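Local coordinates for protein putative esterase/lipase/thioesterase (Silicibacter sp., PDB 2PBL) that probably hydrolyses ester or thioester bonds as a serine hydrolase of the alpha/beta-hydrolase fold, its natural substrate not being established, at residues A[53-58]-A[125-130]; A[115-120]-A[151-156]; A[143-148]-A[192-197]; A[158-163]-A[203-208]. All blocks are in the same frame, centred on the assembly; numbering follows the deposited sequence.

All four contacts belong to one alpha/beta-hydrolase core. Interactions 1 and 2, their centres about 14 Å apart, both use helix 109-126. Interaction 2 touches interaction 3, with Ser117 CA 3.6 Å from the selenium atom SE of Met146, and it touches interaction 4 through Tyr203 OH, which is 2.7 Å from Leu152 O. Interactions 3 and 4 meet where Tyr203 N lies 2.8 Å from Leu147 O. Arg159, in interaction 4, reaches back to interaction 1, its NH2 being 2.8 Å from Ile127 O. Helix 138-145, used by interaction 3, follows the probable nucleophile elbow at Ser137, whose likely partners are His242 and Glu215; Val163 of interaction 4 lies near that elbow.

Interaction 1: residues A[53-58]-A[125-130]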
loop_
_atom_site.group_PDB
_atom_site.type_symbol
_atom_site.label_atom_id
_atom_site.label_comp_id
_atom_site.label_asym_id
_atom_site.label_seq_id
_atom_site.Cartn_x
_atom_site.Cartn_y
_atom_site.Cartn_z
ATOM N N PHE A 53 13.583 1.202 3.776
ATOM C CA PHE A 53 12.733 2.053 2.972
ATOM C C PHE A 53 13.551 3.044 2.181
ATOM O O PHE A 53 14.679 3.391 2.545
ATOM C CB PHE A 53 11.661 2.791 3.789
ATOM C CG PHE A 53 12.184 3.839 4.745
ATOM C CD1 PHE A 53 12.703 3.491 5.987
ATOM C CD2 PHE A 53 12.072 5.183 4.443
ATOM C CE1 PHE A 53 13.179 4.462 6.856
ATOM C CE2 PHE A 53 12.512 6.171 5.327
ATOM C CZ PHE A 53 13.057 5.796 6.548
ATOM N N ASP A 54 12.969 3.444 1.057
ATOM C CA ASP A 54 13.531 4.460 0.212
ATOM C C ASP A 54 12.762 5.758 0.535
ATOM O O ASP A 54 11.556 5.755 0.815
ATOM C CB ASP A 54 13.415 4.100 -1.258
ATOM C CG ASP A 54 14.334 2.929 -1.681
ATOM O OD1 ASP A 54 15.304 2.551 -0.984
ATOM O OD2 ASP A 54 14.056 2.376 -2.754
ATOM N N LEU A 55 13.505 6.845 0.572
ATOM C CA LEU A 55 12.967 8.165 0.818
ATOM C C LEU A 55 13.368 9.098 -0.325
ATOM O O LEU A 55 14.563 9.369 -0.560
ATOM C CB LEU A 55 13.438 8.704 2.153
ATOM C CG LEU A 55 12.852 10.021 2.618
ATOM C CD1 LEU A 55 11.313 9.965 2.759
ATOM C CD2 LEU A 55 13.474 10.364 3.961
ATOM N N PHE A 56 12.349 9.539 -1.039
ATOM C CA PHE A 56 12.495 10.445 -2.163
ATOM C C PHE A 56 12.082 11.843 -1.731
ATOM O O PHE A 56 10.944 12.074 -1.317
ATOM C CB PHE A 56 11.702 9.960 -3.385
ATOM C CG PHE A 56 12.041 8.549 -3.763
ATOM C CD1 PHE A 56 13.299 8.245 -4.256
ATOM C CD2 PHE A 56 11.143 7.514 -3.549
ATOM C CE1 PHE A 56 13.644 6.948 -4.531
ATOM C CE2 PHE A 56 11.501 6.204 -3.830
ATOM C CZ PHE A 56 12.734 5.938 -4.329
ATOM N N LEU A 57 13.007 12.785 -1.897
ATOM C CA LEU A 57 12.812 14.163 -1.451
ATOM C C LEU A 57 12.470 15.049 -2.607
ATOM O O LEU A 57 13.061 14.864 -3.692
ATOM C CB LEU A 57 14.106 14.690 -0.846
ATOM C CG LEU A 57 14.633 13.849 0.311
ATOM C CD1 LEU A 57 15.982 14.295 0.740
ATOM C CD2 LEU A 57 13.676 13.846 1.490
ATOM N N PRO A 58 11.548 16.025 -2.388
ATOM C CA PRO A 58 11.210 16.994 -3.406
ATOM C C PRO A 58 12.314 18.023 -3.440
ATOM O O PRO A 58 13.221 17.987 -2.617
ATOM C CB PRO A 58 9.909 17.638 -2.876
ATOM C CG PRO A 58 10.033 17.574 -1.423
ATOM C CD PRO A 58 10.837 16.314 -1.123
ATOM N N LYS A 125 9.916 10.335 11.351
ATOM C CA LYS A 125 11.020 11.045 12.021
ATOM C C LYS A 125 11.872 11.830 11.023
ATOM O O LYS A 125 12.524 12.809 11.378
ATOM C CB LYS A 125 11.897 10.051 12.771
ATOM C CG LYS A 125 11.111 9.406 13.889
ATOM C CD LYS A 125 11.918 8.485 14.758
ATOM C CE LYS A 125 10.984 7.883 15.819
ATOM N NZ LYS A 125 11.614 6.750 16.483
ATOM N N GLU A 126 11.873 11.396 9.776
ATOM C CA GLU A 126 12.701 12.037 8.753
ATOM C C GLU A 126 12.060 13.275 8.156
ATOM O O GLU A 126 12.742 14.260 7.834
ATOM C CB GLU A 126 12.995 11.038 7.639
ATOM C CG GLU A 126 13.748 9.874 8.074
ATOM C CD GLU A 126 15.137 10.246 8.483
ATOM O OE1 GLU A 126 15.747 11.078 7.800
ATOM O OE2 GLU A 126 15.616 9.718 9.486
ATOM N N ILE A 127 10.751 13.216 8.025
ATOM C CA ILE A 127 9.982 14.243 7.417
ATOM C C ILE A 127 8.953 14.819 8.388
ATOM O O ILE A 127 8.162 14.083 9.008
ATOM C CB ILE A 127 9.260 13.696 6.158
ATOM C CG1 ILE A 127 10.237 13.016 5.193
ATOM C CG2 ILE A 127 8.496 14.798 5.451
ATOM C CD1 ILE A 127 11.234 13.960 4.555
ATOM N N ASP A 128 8.931 16.131 8.470
ATOM C CA ASP A 128 7.971 16.800 9.278
ATOM C C ASP A 128 6.705 17.051 8.445
ATOM O O ASP A 128 6.747 17.050 7.214
ATOM C CB ASP A 128 8.533 18.135 9.765
ATOM C CG ASP A 128 9.734 17.985 10.667
ATOM O OD1 ASP A 128 10.021 16.878 11.137
ATOM O OD2 ASP A 128 10.385 19.017 10.942
ATOM N N GLY A 129 5.582 17.247 9.129
ATOM C CA GLY A 129 4.373 17.673 8.472
ATOM C C GLY A 129 3.293 16.616 8.486
ATOM O O GLY A 129 3.478 15.568 9.094
ATOM N N PRO A 130 2.169 16.867 7.775
ATOM C CA PRO A 130 1.166 15.869 7.707
ATOM C C PRO A 130 1.665 14.602 6.979
ATOM O O PRO A 130 2.589 14.643 6.156
ATOM C CB PRO A 130 0.055 16.542 6.916
ATOM C CG PRO A 130 0.758 17.503 6.050
ATOM C CD PRO A 130 1.783 18.063 6.985
#
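Leu55 carries its CG anti to the backbone N (chi1 -174°), and Ile127 holds CG1 anti to its carbonyl carbon (chi1 -53°); these torsions place CG and CG1, and chi2 of the leucine brings CD1 round. The side chains meet tip to tip, Leu55 CD1 lying 4.0 Å from Ile127 CG1. The other methyl of the leucine, CD2, rests against the aliphatic root of Glu126, 3.8 Å from its CB. Two residues further on, Leu57 CD2 comes within 3.9 Å of Ile127 CD1, the two side chains crossing obliquely. Ile127 thus touches both leucines, through CG1 for one and CD1 for the other. At the opposite end Phe53 presents the edge of its ring, with CZ 4.4 Å from Glu126 CG. No hydrogen bond joins the segments, so the fit is one of apolar surfaces. The glutamate chain bends at chi2 (-67°), and its carboxylate finds its partner elsewhere, in a salt bridge from OE1 to Arg40 NH1. The contact sets the last turn of helix 109-126, and the loop that leads on to strand 131-136, against strand 52-56, which lies in the sheet between strands 39-44 and 94-99; Ile127 also touches Ala95 of the latter.

Interaction 2: residues A[115-120]-A[151-156]; sequences QISQAV and VLPEAV
Ser117 turns its hydroxyl anti to its own backbone N (chi1 -178°), off helix 109-126 and toward the chain at Val151 and Leu152. There OG donates to Val151 O over 2.8 Å. It approaches from above the carbonyl plane, 42° out of it. The serine CB packs on Val151 CG1 at 4.0 Å, and Leu152 CD1 closes over the hydroxyl, 3.5 Å from OG. An alanine in place of Ser117 would probably leave Val151 O without this donor and open a small gap beside Leu152 CD1. A turn later, Val120 also holds CG1 anti to its backbone N (chi1 172°), and that methyl serves two partners: Val156 CG1 at 3.8 Å and Leu152 CD1 at 4.1 Å. Val120 and Leu152 cross at about a right angle, whereas Val120 meets Val156 at a slant. Leu152 CD1 therefore bridges the polar and apolar halves of the contact. Pro153, at the N-cap of helix 154-157, brings its CD to 4.0 Å from Ser117 OG. Helix 109-126 is one of the helices that flank the central sheet of the alpha/beta-hydrolase fold, and this contact ties it to the connection between helix 138-145 and strand 160-166.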
loop_
_atom_site.group_PDB
_atom_site.type_symbol
_atom_site.label_atom_id
_atom_site.label_comp_id
_atom_site.label_asym_id
_atom_site.label_seq_id
_atom_site.Cartn_x
_atom_site.Cartn_y
_atom_site.Cartn_z
ATOM N N GLN A 115 5.787 -4.418 11.007
ATOM C CA GLN A 115 6.877 -3.834 10.237
ATOM C C GLN A 115 6.509 -2.534 9.521
ATOM O O GLN A 115 7.279 -1.572 9.532
ATOM C CB GLN A 115 7.415 -4.838 9.220
ATOM C CG GLN A 115 8.198 -5.945 9.876
ATOM C CD GLN A 115 8.718 -7.045 8.914
ATOM O OE1 GLN A 115 8.810 -6.861 7.687
ATOM N NE2 GLN A 115 9.107 -8.192 9.509
ATOM N N ILE A 116 5.308 -2.489 8.930
ATOM C CA ILE A 116 4.821 -1.258 8.289
ATOM C C ILE A 116 4.700 -0.168 9.341
ATOM O O ILE A 116 5.080 0.981 9.089
ATOM C CB ILE A 116 3.480 -1.482 7.533
ATOM C CG1 ILE A 116 3.659 -2.550 6.474
ATOM C CG2 ILE A 116 3.027 -0.204 6.868
ATOM C CD1 ILE A 116 4.881 -2.236 5.576
ATOM N N SER A 117 4.231 -0.511 10.547
ATOM C CA SER A 117 4.161 0.452 11.604
ATOM C C SER A 117 5.561 1.015 11.936
ATOM O O SER A 117 5.735 2.215 12.114
ATOM C CB SER A 117 3.554 -0.154 12.878
ATOM O OG SER A 117 3.471 0.850 13.893
ATOM N N GLN A 118 6.530 0.133 12.056
ATOM C CA GLN A 118 7.894 0.517 12.292
ATOM C C GLN A 118 8.436 1.428 11.164
ATOM O O GLN A 118 9.115 2.429 11.431
ATOM C CB GLN A 118 8.767 -0.734 12.473
ATOM C CG GLN A 118 8.484 -1.528 13.739
ATOM C CD GLN A 118 8.784 -0.722 15.020
ATOM O OE1 GLN A 118 9.856 -0.082 15.152
ATOM N NE2 GLN A 118 7.845 -0.755 15.969
ATOM N N ALA A 119 8.103 1.097 9.913
ATOM C CA ALA A 119 8.545 1.862 8.751
ATOM C C ALA A 119 7.949 3.260 8.697
ATOM O O ALA A 119 8.682 4.210 8.487
ATOM C CB ALA A 119 8.210 1.106 7.450
ATOM N N VAL A 120 6.626 3.369 8.884
ATOM C CA VAL A 120 5.919 4.658 8.852
ATOM C C VAL A 120 6.512 5.521 9.951
ATOM O O VAL A 120 6.834 6.683 9.710
ATOM C CB VAL A 120 4.386 4.473 9.038
ATOM C CG1 VAL A 120 3.667 5.786 9.194
ATOM C CG2 VAL A 120 3.745 3.642 7.859
ATOM N N VAL A 151 -1.755 -0.346 16.780
ATOM C CA VAL A 151 -0.672 -0.671 15.867
ATOM C C VAL A 151 0.372 0.441 15.702
ATOM O O VAL A 151 1.575 0.185 15.832
ATOM C CB VAL A 151 -1.241 -1.134 14.505
ATOM C CG1 VAL A 151 -0.151 -1.421 13.504
ATOM C CG2 VAL A 151 -2.114 -2.402 14.709
ATOM N N LEU A 152 -0.066 1.661 15.396
ATOM C CA LEU A 152 0.847 2.800 15.138
ATOM C C LEU A 152 0.849 3.782 16.340
ATOM O O LEU A 152 -0.192 3.985 16.919
ATOM C CB LEU A 152 0.351 3.502 13.863
ATOM C CG LEU A 152 1.243 4.587 13.272
ATOM C CD1 LEU A 152 2.404 3.957 12.617
ATOM C CD2 LEU A 152 0.441 5.382 12.272
ATOM N N PRO A 153 2.017 4.310 16.757
ATOM C CA PRO A 153 2.051 5.234 17.886
ATOM C C PRO A 153 1.166 6.458 17.668
ATOM O O PRO A 153 1.047 6.920 16.538
ATOM C CB PRO A 153 3.541 5.659 17.989
ATOM C CG PRO A 153 4.292 4.586 17.324
ATOM C CD PRO A 153 3.367 4.034 16.250
ATOM N N GLU A 154 0.533 6.928 18.742
ATOM C CA GLU A 154 -0.313 8.145 18.723
ATOM C C GLU A 154 0.379 9.327 18.013
ATOM O O GLU A 154 -0.226 10.041 17.199
ATOM C CB GLU A 154 -0.608 8.543 20.176
ATOM C CG GLU A 154 -1.416 9.795 20.356
ATOM C CD GLU A 154 -2.875 9.562 20.098
ATOM O OE1 GLU A 154 -3.392 10.043 19.049
ATOM O OE2 GLU A 154 -3.486 8.864 20.948
ATOM N N ALA A 155 1.635 9.561 18.352
ATOM C CA ALA A 155 2.391 10.667 17.771
ATOM C C ALA A 155 2.460 10.655 16.225
ATOM O O ALA A 155 2.617 11.708 15.577
ATOM C CB ALA A 155 3.816 10.707 18.331
ATOM N N VAL A 156 2.351 9.480 15.636
ATOM C CA VAL A 156 2.367 9.358 14.164
ATOM C C VAL A 156 0.929 9.388 13.672
ATOM O O VAL A 156 0.563 10.086 12.748
ATOM C CB VAL A 156 3.039 8.026 13.692
ATOM C CG1 VAL A 156 3.306 8.067 12.192
ATOM C CG2 VAL A 156 4.305 7.834 14.429
#

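Interaction 3: residues A[143-148]-A[192-197]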
loop_
_atom_site.group_PDB
_atom_site.type_symbol
_atom_site.label_atom_id
_atom_site.label_comp_id
_atom_site.label_asym_id
_atom_site.label_seq_id
_atom_site.Cartn_x
_atom_site.Cartn_y
_atom_site.Cartn_z
ATOM N N VAL A 143 -1.789 -0.247 4.709
ATOM C CA VAL A 143 -2.020 1.155 5.075
ATOM C C VAL A 143 -3.319 1.315 5.872
ATOM O O VAL A 143 -3.379 2.147 6.754
ATOM C CB VAL A 143 -1.913 2.179 3.904
ATOM C CG1 VAL A 143 -0.480 2.251 3.383
ATOM C CG2 VAL A 143 -2.937 1.918 2.802
ATOM N N ALA A 144 -4.331 0.477 5.614
ATOM C CA ALA A 144 -5.573 0.505 6.377
ATOM C C ALA A 144 -5.345 0.151 7.882
ATOM O O ALA A 144 -5.871 0.815 8.754
ATOM C CB ALA A 144 -6.564 -0.413 5.772
ATOM N N ARG A 145 -4.483 -0.797 8.141
ATOM C CA ARG A 145 -4.112 -1.210 9.503
ATOM C C ARG A 145 -3.391 -0.125 10.283
ATOM O O ARG A 145 -3.290 -0.200 11.523
ATOM C CB ARG A 145 -3.182 -2.419 9.418
ATOM C CG ARG A 145 -3.751 -3.623 8.731
ATOM C CD ARG A 145 -4.842 -4.229 9.572
ATOM N NE ARG A 145 -4.229 -4.842 10.773
ATOM C CZ ARG A 145 -4.424 -4.517 12.059
ATOM N NH1 ARG A 145 -5.239 -3.553 12.470
ATOM N NH2 ARG A 145 -3.736 -5.195 12.965
HETATM N N MSE A 146 -2.788 0.844 9.567
HETATM C CA MSE A 146 -2.068 1.945 10.220
HETATM C C MSE A 146 -2.985 2.898 10.954
HETATM O O MSE A 146 -2.509 3.705 11.751
HETATM C CB MSE A 146 -1.239 2.704 9.213
HETATM C CG MSE A 146 -0.103 1.904 8.554
HETATM SE SE MSE A 146 1.057 1.109 9.899
HETATM C CE MSE A 146 0.240 -0.791 9.911
ATOM N N LEU A 147 -4.293 2.829 10.695
ATOM C CA LEU A 147 -5.241 3.676 11.396
ATOM C C LEU A 147 -5.639 3.072 12.747
ATOM O O LEU A 147 -6.397 3.697 13.486
ATOM C CB LEU A 147 -6.472 3.951 10.550
ATOM C CG LEU A 147 -6.225 4.871 9.362
ATOM C CD1 LEU A 147 -7.466 4.986 8.472
ATOM C CD2 LEU A 147 -5.804 6.257 9.892
ATOM N N ASP A 148 -5.152 1.869 13.038
ATOM C CA ASP A 148 -5.400 1.197 14.306
ATOM C C ASP A 148 -4.440 1.758 15.405
ATOM O O ASP A 148 -3.227 1.594 15.318
ATOM C CB ASP A 148 -5.176 -0.275 14.124
ATOM C CG ASP A 148 -5.632 -1.089 15.320
ATOM O OD1 ASP A 148 -5.815 -0.531 16.427
ATOM O OD2 ASP A 148 -5.785 -2.307 15.127
ATOM N N ILE A 192 -9.433 -12.615 10.968
ATOM C CA ILE A 192 -10.283 -11.597 11.587
ATOM C C ILE A 192 -9.437 -10.530 12.253
ATOM O O ILE A 192 -9.634 -9.344 12.011
ATOM C CB ILE A 192 -11.240 -12.226 12.653
ATOM C CG1 ILE A 192 -12.262 -13.121 11.979
ATOM C CG2 ILE A 192 -12.032 -11.141 13.468
ATOM C CD1 ILE A 192 -12.829 -14.165 12.931
ATOM N N ALA A 193 -8.507 -10.948 13.113
ATOM C CA ALA A 193 -7.637 -10.010 13.803
ATOM C C ALA A 193 -6.948 -9.028 12.845
ATOM O O ALA A 193 -6.759 -7.855 13.175
ATOM C CB ALA A 193 -6.577 -10.758 14.558
ATOM N N GLU A 194 -6.563 -9.526 11.677
ATOM C CA GLU A 194 -5.855 -8.691 10.685
ATOM C C GLU A 194 -6.737 -8.053 9.593
ATOM O O GLU A 194 -6.202 -7.451 8.667
ATOM C CB GLU A 194 -4.690 -9.437 10.048
ATOM C CG GLU A 194 -3.483 -9.539 10.996
ATOM C CD GLU A 194 -2.977 -8.211 11.390
ATOM O OE1 GLU A 194 -2.916 -7.348 10.509
ATOM O OE2 GLU A 194 -2.690 -7.970 12.606
ATOM N N SER A 195 -8.055 -8.156 9.731
ATOM C CA SER A 195 -8.973 -7.621 8.756
ATOM C C SER A 195 -9.389 -6.194 9.121
ATOM O O SER A 195 -9.980 -5.966 10.152
ATOM C CB SER A 195 -10.236 -8.480 8.645
ATOM O OG SER A 195 -9.923 -9.798 8.233
ATOM N N PRO A 196 -9.083 -5.228 8.257
ATOM C CA PRO A 196 -9.506 -3.847 8.407
ATOM C C PRO A 196 -11.015 -3.662 8.641
ATOM O O PRO A 196 -11.404 -2.772 9.380
ATOM C CB PRO A 196 -9.049 -3.243 7.070
ATOM C CG PRO A 196 -7.877 -4.008 6.761
ATOM C CD PRO A 196 -8.171 -5.359 7.107
ATOM N N VAL A 197 -11.870 -4.505 8.050
ATOM C CA VAL A 197 -13.302 -4.361 8.294
ATOM C C VAL A 197 -13.651 -4.558 9.776
ATOM O O VAL A 197 -14.663 -4.039 10.225
ATOM C CB VAL A 197 -14.200 -5.311 7.450
ATOM C CG1 VAL A 197 -14.053 -5.033 6.029
ATOM C CG2 VAL A 197 -13.928 -6.781 7.782
#
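Arg145 is the centre of a salt-bridge network with Glu194 and Asp148, joining the last part of helix 138-145, which follows the probable nucleophile elbow, and the turn after it to the segment leaving helix 188-193. The arginine grips the Glu194 carboxylate side-on with two nitrogens. NE donates to Glu194 OE1 at 2.8 Å (159° at the hydrogen), and NH2 to Glu194 OE2 at 3.0 Å. The guanidinium and carboxylate planes stand 58° apart. Both oxygens are met from above the carboxylate plane. In the second salt bridge NH1 donates to Asp148 OD2 at 3.0 Å, on that oxygen's anti lone pair and nearly in the guanidinium plane. A bend at chi2 (-69°) brings CD 4.1 Å from Pro196 CG, and a second at chi3 carries NE toward the glutamate. The proline also packs on Ala144, CG to CB 4.0 Å. Glu194 OE1 has a second partner in Thr113 OG1 of helix 109-126. A methionine in place of Arg145 would probably leave Asp148 and Glu194 without their shared positive partner. With one cation between two carboxylates, Asp148 OD2 and Glu194 OE2 being 6.9 Å apart, the arginine is likely to offset their repulsion and favour the charged form of both.

Interaction 4: residues A[158-163]-A[203-208]; sequences ARIRNV and YDAKVT
Strands 160-163 and 206-208, parts of the neighbouring parallel strands 160-166 and 206-212 in the central sheet of the alpha/beta-hydrolase fold, run 15° apart, and three backbone hydrogen bonds join them in a ladder. Lys206 N donates to Arg161 O at 3.1 Å, Val163 N to Lys206 O at 2.8 Å, and Thr208 N to Val163 O at 3.0 Å. The bonding passes to and fro, pairing Asn162 with Lys206 and Val163 with Val207. Each acceptor also has a CA-H nearby: Asn162 CA lies 3.2 Å from Lys206 O, Val207 CA 3.1 Å from Val163 O, and Ala205 CA, more bent, 3.6 Å from Arg161 O. Before the ladder starts, Ile160 O and Asp204 O face each other as two acceptors with no bond between them. There too Ala205 CB fits against Ile160 CG2 at 4.0 Å.

Asn162 and Lys206 lie side by side on one face of the sheet, where Asn162 OD1 comes within 3.9 Å of Lys206 CB. The amide nitrogen of Asn162, ND2, looks instead to the C-terminal region, bonding Ile260 O and Ala262 O, and Arg161 makes a salt bridge to the terminal carboxylate of Ala262. On the other face Val163 and Val207 meet. The hydroxyl of Tyr203 is satisfied by Leu152 O.

Since the ladder rests on main-chain groups, it needs no particular side chain to form its bonds. Two polar side chains, those of Arg161 and Asn162, serve a different join: they fasten the chain terminus to this part of the sheet, where the positive arginine is likely to help neutralise the terminal carboxylate.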
loop_
_atom_site.group_PDB
_atom_site.type_symbol
_atom_site.label_atom_id
_atom_site.label_comp_id
_atom_site.label_asym_id
_atom_site.label_seq_id
_atom_site.Cartn_x
_atom_site.Cartn_y
_atom_site.Cartn_z
ATOM N N ALA A 158 -1.634 10.746 14.929
ATOM C CA ALA A 158 -2.285 12.070 15.024
ATOM C C ALA A 158 -2.068 12.908 13.796
ATOM O O ALA A 158 -2.902 13.762 13.470
ATOM C CB ALA A 158 -1.804 12.822 16.230
ATOM N N ARG A 159 -0.956 12.621 13.104
ATOM C CA ARG A 159 -0.532 13.369 11.903
ATOM C C ARG A 159 -1.089 12.816 10.617
ATOM O O ARG A 159 -0.973 13.479 9.555
ATOM C CB ARG A 159 0.969 13.345 11.795
ATOM C CG ARG A 159 1.726 14.132 12.872
ATOM C CD ARG A 159 3.170 13.748 12.893
ATOM N NE ARG A 159 3.852 14.105 11.643
ATOM C CZ ARG A 159 5.101 13.782 11.369
ATOM N NH1 ARG A 159 5.841 13.142 12.244
ATOM N NH2 ARG A 159 5.642 14.134 10.219
ATOM N N ILE A 160 -1.720 11.625 10.667
ATOM C CA ILE A 160 -2.205 11.063 9.395
ATOM C C ILE A 160 -3.422 11.872 8.942
ATOM O O ILE A 160 -4.436 11.965 9.654
ATOM C CB ILE A 160 -2.556 9.597 9.494
ATOM C CG1 ILE A 160 -1.312 8.764 9.790
ATOM C CG2 ILE A 160 -3.209 9.077 8.183
ATOM C CD1 ILE A 160 -1.663 7.320 10.130
ATOM N N ARG A 161 -3.337 12.398 7.723
ATOM C CA ARG A 161 -4.374 13.247 7.148
ATOM C C ARG A 161 -5.313 12.484 6.236
ATOM O O ARG A 161 -6.521 12.632 6.332
ATOM C CB ARG A 161 -3.721 14.430 6.407
ATOM C CG ARG A 161 -4.672 15.311 5.649
ATOM C CD ARG A 161 -4.081 16.615 5.232
ATOM N NE ARG A 161 -4.983 17.367 4.349
ATOM C CZ ARG A 161 -5.991 18.117 4.795
ATOM N NH1 ARG A 161 -6.284 18.171 6.086
ATOM N NH2 ARG A 161 -6.765 18.756 3.937
ATOM N N ASN A 162 -4.745 11.671 5.359
ATOM C CA ASN A 162 -5.506 10.907 4.352
ATOM C C ASN A 162 -4.946 9.491 4.283
ATOM O O ASN A 162 -3.718 9.264 4.400
ATOM C CB ASN A 162 -5.337 11.463 2.904
ATOM C CG ASN A 162 -5.701 12.939 2.720
ATOM O OD1 ASN A 162 -6.679 13.395 3.245
ATOM N ND2 ASN A 162 -4.893 13.719 1.851
ATOM N N VAL A 163 -5.837 8.527 4.066
ATOM C CA VAL A 163 -5.453 7.144 3.797
ATOM C C VAL A 163 -6.233 6.699 2.561
ATOM O O VAL A 163 -7.482 6.712 2.571
ATOM C CB VAL A 163 -5.695 6.157 4.967
ATOM C CG1 VAL A 163 -5.218 4.780 4.533
ATOM C CG2 VAL A 163 -4.941 6.595 6.192
ATOM N N TYR A 203 -7.755 6.082 13.961
ATOM C CA TYR A 203 -7.312 7.446 13.933
ATOM C C TYR A 203 -8.184 8.208 12.943
ATOM O O TYR A 203 -8.663 7.662 11.933
ATOM C CB TYR A 203 -5.857 7.563 13.483
ATOM C CG TYR A 203 -4.850 7.096 14.535
ATOM C CD1 TYR A 203 -4.712 7.791 15.730
ATOM C CD2 TYR A 203 -4.016 6.008 14.306
ATOM C CE1 TYR A 203 -3.828 7.396 16.663
ATOM C CE2 TYR A 203 -3.109 5.610 15.242
ATOM C CZ TYR A 203 -3.019 6.305 16.431
ATOM O OH TYR A 203 -2.077 5.933 17.359
ATOM N N ASP A 204 -8.368 9.485 13.244
ATOM C CA ASP A 204 -9.145 10.363 12.422
ATOM C C ASP A 204 -8.326 10.662 11.164
ATOM O O ASP A 204 -7.173 11.169 11.236
ATOM C CB ASP A 204 -9.436 11.667 13.164
ATOM C CG ASP A 204 -10.329 11.459 14.392
ATOM O OD1 ASP A 204 -9.809 11.123 15.468
ATOM O OD2 ASP A 204 -11.534 11.671 14.255
ATOM N N ALA A 205 -8.928 10.379 10.022
ATOM C CA ALA A 205 -8.265 10.577 8.718
ATOM C C ALA A 205 -9.313 10.375 7.643
ATOM O O ALA A 205 -10.275 9.649 7.872
ATOM C CB ALA A 205 -7.153 9.615 8.514
ATOM N N LYS A 206 -9.153 11.051 6.505
ATOM C CA LYS A 206 -10.101 10.887 5.413
ATOM C C LYS A 206 -9.590 9.661 4.652
ATOM O O LYS A 206 -8.452 9.654 4.121
ATOM C CB LYS A 206 -10.133 12.114 4.514
ATOM C CG LYS A 206 -11.314 12.150 3.534
ATOM C CD LYS A 206 -11.273 13.475 2.735
ATOM C CE LYS A 206 -12.535 13.820 1.897
ATOM N NZ LYS A 206 -12.335 15.206 1.212
ATOM N N VAL A 207 -10.441 8.652 4.586
ATOM C CA VAL A 207 -10.143 7.413 3.933
ATOM C C VAL A 207 -10.952 7.348 2.625
ATOM O O VAL A 207 -12.150 7.528 2.628
ATOM C CB VAL A 207 -10.562 6.180 4.806
ATOM C CG1 VAL A 207 -10.214 4.851 4.033
ATOM C CG2 VAL A 207 -9.882 6.200 6.144
ATOM N N THR A 208 -10.263 7.034 1.533
ATOM C CA THR A 208 -10.893 6.918 0.216
ATOM C C THR A 208 -10.429 5.581 -0.369
ATOM O O THR A 208 -9.243 5.387 -0.582
ATOM C CB THR A 208 -10.512 8.082 -0.720
ATOM O OG1 THR A 208 -10.857 9.349 -0.125
ATOM C CG2 THR A 208 -11.265 7.952 -2.062
#